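Local coordinates for F1 capsule-anchoring protein (Yersinia pestis, PDB 2XET) that probably anchors the F1 capsule as the Caf1A outer-membrane usher, with hydrophobic surface clusters of its C-terminal domain, the part crystallised, important for F1 antigen assembly, at residues L4-K9 against S65-P70. Sequence-based numbering, arbitrary orientation.
Sequences LFLHLK and SNVVLP
Leu4 carries its CG between the backbone N and the carbonyl carbon (chi1 88°), and chi2 of 154° then sets CD1 facing Val67 and Leu69, while Val67, with CG1 anti to its own N (chi1 -173°), sends CG1 to Leu4 and CG2 to Leu6. From Leu4, CD1 sits 4.0 Å from Val67 CG1, and the same methyl lies 4.0 Å from Leu69 CD2. The other branch of the valine is used as well: Val67 CG2 meets Leu6 CD2 at 3.8 Å, the closest of the purely hydrocarbon contacts. Leu4 meets both Val67 and Leu69 at a slant, and so does Leu6 with Val67. At the far end Leu8 CD2 rests 3.5 Å from Ser65 OG, a methyl in van der Waals contact with a hydroxyl. That buried hydroxyl is hydrogen-bonded to the carbonyl oxygen of Thr84. No hydrogen bond links the segments; their axes run nearly antiparallel and come no closer than 10.0 Å, too far for backbone pairing. Side-chain methyls meet across the gap, and Ile51 joins them, as in the core of a β-sandwich-like domain. Strand 79-87 lies between strands 2-10 and 62-68 in the sheet order, with Leu81 touching Leu4 and Cys85 touching Ser65. Ile51 of strand 48-54 packs on Leu6, Ser65 and Val67, and strand 39-45 adds Val40 against Leu6 and Leu42 and Leu45 against Leu4.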
ATOM      1  N   LEU A   4       7.471  -7.018   0.560  1.00  7.96           N
ATOM      2  CA  LEU A   4       6.855  -7.024  -0.760  1.00  7.92           C
ATOM      3  C   LEU A   4       6.935  -5.698  -1.479  1.00  7.19           C
ATOM      4  O   LEU A   4       6.999  -4.641  -0.839  1.00  5.81           O
ATOM      5  CB  LEU A   4       5.387  -7.447  -0.650  1.00  9.73           C
ATOM      6  CG  LEU A   4       4.391  -6.314  -0.386  1.00 11.63           C
ATOM      7  CD1 LEU A   4       3.036  -6.732  -0.940  1.00 14.32           C
ATOM      8  CD2 LEU A   4       4.354  -6.069   1.089  1.00 15.22           C
ATOM      9  N   PHE A   5       6.919  -5.793  -2.809  1.00  7.10           N
ATOM     10  CA  PHE A   5       6.679  -4.682  -3.717  1.00  6.43           C
ATOM     11  C   PHE A   5       5.168  -4.704  -3.951  1.00  7.07           C
ATOM     12  O   PHE A   5       4.621  -5.745  -4.389  1.00  7.33           O
ATOM     13  CB  PHE A   5       7.372  -4.917  -5.063  1.00  6.68           C
ATOM     14  CG  PHE A   5       8.884  -4.890  -4.985  1.00  6.29           C
ATOM     15  CD1 PHE A   5       9.582  -3.693  -5.162  1.00  6.13           C
ATOM     16  CD2 PHE A   5       9.599  -6.059  -4.735  1.00  7.67           C
ATOM     17  CE1 PHE A   5      10.979  -3.670  -5.082  1.00  5.89           C
ATOM     18  CE2 PHE A   5      10.996  -6.038  -4.643  1.00  6.52           C
ATOM     19  CZ  PHE A   5      11.679  -4.841  -4.817  1.00  6.49           C
ATOM     20  N   LEU A   6       4.508  -3.581  -3.674  1.00  6.41           N
ATOM     21  CA  LEU A   6       3.059  -3.486  -3.868  1.00  6.64           C
ATOM     22  C   LEU A   6       2.681  -2.455  -4.927  1.00  6.67           C
ATOM     23  O   LEU A   6       2.980  -1.263  -4.778  1.00  6.74           O
ATOM     24  CB  LEU A   6       2.387  -3.128  -2.534  1.00  6.51           C
ATOM     25  CG  LEU A   6       0.863  -3.089  -2.515  1.00  7.19           C
ATOM     26  CD1 LEU A   6       0.286  -4.479  -2.797  1.00  9.17           C
ATOM     27  CD2 LEU A   6       0.393  -2.553  -1.162  1.00  7.60           C
ATOM     28  N   HIS A   7       2.076  -2.925  -6.024  1.00  6.83           N
ATOM     29  CA  HIS A   7       1.645  -2.031  -7.082  1.00  7.37           C
ATOM     30  C   HIS A   7       0.224  -1.613  -6.800  1.00  7.30           C
ATOM     31  O   HIS A   7      -0.666  -2.458  -6.744  1.00  7.91           O
ATOM     32  CB  HIS A   7       1.710  -2.724  -8.463  1.00  7.76           C
ATOM     33  CG  HIS A   7       1.433  -1.812  -9.614  1.00  9.71           C
ATOM     34  ND1 HIS A   7       0.987  -2.279 -10.835  1.00 13.93           N
ATOM     35  CD2 HIS A   7       1.546  -0.467  -9.744  1.00  8.96           C
ATOM     36  CE1 HIS A   7       0.826  -1.260 -11.662  1.00 12.79           C
ATOM     37  NE2 HIS A   7       1.155  -0.150 -11.027  1.00 11.09           N
ATOM     38  N   LEU A   8       0.025  -0.314  -6.589  1.00  7.19           N
ATOM     39  CA  LEU A   8      -1.284   0.226  -6.248  1.00  7.50           C
ATOM     40  C   LEU A   8      -1.912   0.906  -7.445  1.00  8.25           C
ATOM     41  O   LEU A   8      -1.223   1.570  -8.192  1.00  8.16           O
ATOM     42  CB  LEU A   8      -1.138   1.245  -5.103  1.00  7.87           C
ATOM     43  CG  LEU A   8      -0.722   0.682  -3.742  1.00  8.03           C
ATOM     44  CD1 LEU A   8      -0.147   1.821  -2.886  1.00 10.88           C
ATOM     45  CD2 LEU A   8      -1.898  -0.006  -3.032  1.00 10.07           C
ATOM     46  N   LYS A   9      -3.224   0.755  -7.619  1.00  7.89           N
ATOM     47  CA  LYS A   9      -3.954   1.551  -8.613  1.00  8.72           C
ATOM     48  C   LYS A   9      -5.258   1.984  -7.950  1.00  8.09           C
ATOM     49  O   LYS A   9      -5.848   1.192  -7.203  1.00  7.16           O
ATOM     50  CB  LYS A   9      -4.219   0.745  -9.893  1.00  9.14           C
ATOM     51  CG  LYS A   9      -4.785   1.579 -11.049  1.00 12.84           C
ATOM     52  CD  LYS A   9      -4.823   0.833 -12.384  1.00 13.34           C
ATOM     53  CE  LYS A   9      -5.511  -0.528 -12.237  1.00 18.57           C
ATOM     54  NZ  LYS A   9      -5.819  -1.207 -13.518  1.00 22.44           N
ATOM     55  N   SER A  65      -6.524   0.041   1.085  1.00  7.48           N
ATOM     56  CA  SER A  65      -6.206  -1.252   0.471  1.00  8.23           C
ATOM     57  C   SER A  65      -6.004  -2.358   1.520  1.00  7.96           C
ATOM     58  O   SER A  65      -5.470  -2.113   2.601  1.00  7.84           O
ATOM     59  CB  SER A  65      -4.883  -1.132  -0.328  1.00  8.34           C
ATOM     60  OG  SER A  65      -5.026  -0.321  -1.480  1.00 12.39           O
ATOM     61  N   ASN A  66      -6.401  -3.587   1.181  1.00  8.34           N
ATOM     62  CA  ASN A  66      -5.963  -4.757   1.959  1.00  9.56           C
ATOM     63  C   ASN A  66      -4.681  -5.343   1.361  1.00  9.76           C
ATOM     64  O   ASN A  66      -4.493  -5.343   0.134  1.00  9.99           O
ATOM     65  CB  ASN A  66      -7.047  -5.840   1.994  1.00 11.14           C
ATOM     66  CG  ASN A  66      -8.330  -5.368   2.675  1.00 13.28           C
ATOM     67  OD1 ASN A  66      -8.293  -4.643   3.677  1.00 17.12           O
ATOM     68  ND2 ASN A  66      -9.473  -5.775   2.127  1.00 18.99           N
ATOM     69  N   VAL A  67      -3.790  -5.805   2.226  1.00  8.47           N
ATOM     70  CA  VAL A  67      -2.510  -6.387   1.792  1.00  8.86           C
ATOM     71  C   VAL A  67      -2.424  -7.811   2.359  1.00  8.19           C
ATOM     72  O   VAL A  67      -2.205  -7.999   3.559  1.00  8.31           O
ATOM     73  CB  VAL A  67      -1.289  -5.532   2.250  1.00  9.11           C
ATOM     74  CG1 VAL A  67       0.014  -6.071   1.645  1.00  9.79           C
ATOM     75  CG2 VAL A  67      -1.456  -4.055   1.829  1.00 10.52           C
ATOM     76  N   VAL A  68      -2.608  -8.797   1.479  1.00  8.23           N
ATOM     77  CA  VAL A  68      -2.649 -10.216   1.865  1.00  8.14           C
ATOM     78  C   VAL A  68      -1.454 -10.924   1.232  1.00  7.88           C
ATOM     79  O   VAL A  68      -1.327 -10.944   0.013  1.00  8.82           O
ATOM     80  CB  VAL A  68      -3.976 -10.891   1.421  1.00  8.44           C
ATOM     81  CG1 VAL A  68      -3.999 -12.386   1.807  1.00  9.75           C
ATOM     82  CG2 VAL A  68      -5.180 -10.155   2.038  1.00  7.54           C
ATOM     83  N   LEU A  69      -0.562 -11.441   2.072  1.00  8.58           N
ATOM     84  CA  LEU A  69       0.638 -12.131   1.625  1.00  8.97           C
ATOM     85  C   LEU A  69       0.361 -13.614   1.537  1.00  8.85           C
ATOM     86  O   LEU A  69      -0.438 -14.143   2.329  1.00  8.35           O
ATOM     87  CB  LEU A  69       1.780 -11.934   2.628  1.00 10.25           C
ATOM     88  CG  LEU A  69       2.251 -10.493   2.858  1.00 13.18           C
ATOM     89  CD1 LEU A  69       3.353 -10.496   3.904  1.00 15.67           C
ATOM     90  CD2 LEU A  69       2.724  -9.859   1.569  1.00 16.59           C
ATOM     91  N   PRO A  70       1.029 -14.303   0.592  1.00  9.74           N
ATOM     92  CA  PRO A  70       1.004 -15.764   0.594  1.00 10.61           C
ATOM     93  C   PRO A  70       1.499 -16.345   1.933  1.00 11.76           C
ATOM     94  O   PRO A  70       2.174 -15.661   2.678  1.00 11.95           O
ATOM     95  CB  PRO A  70       1.961 -16.126  -0.554  1.00 11.17           C
ATOM     96  CG  PRO A  70       1.872 -14.942  -1.499  1.00 10.26           C
ATOM     97  CD  PRO A  70       1.789 -13.760  -0.554  1.00  9.79           C
TER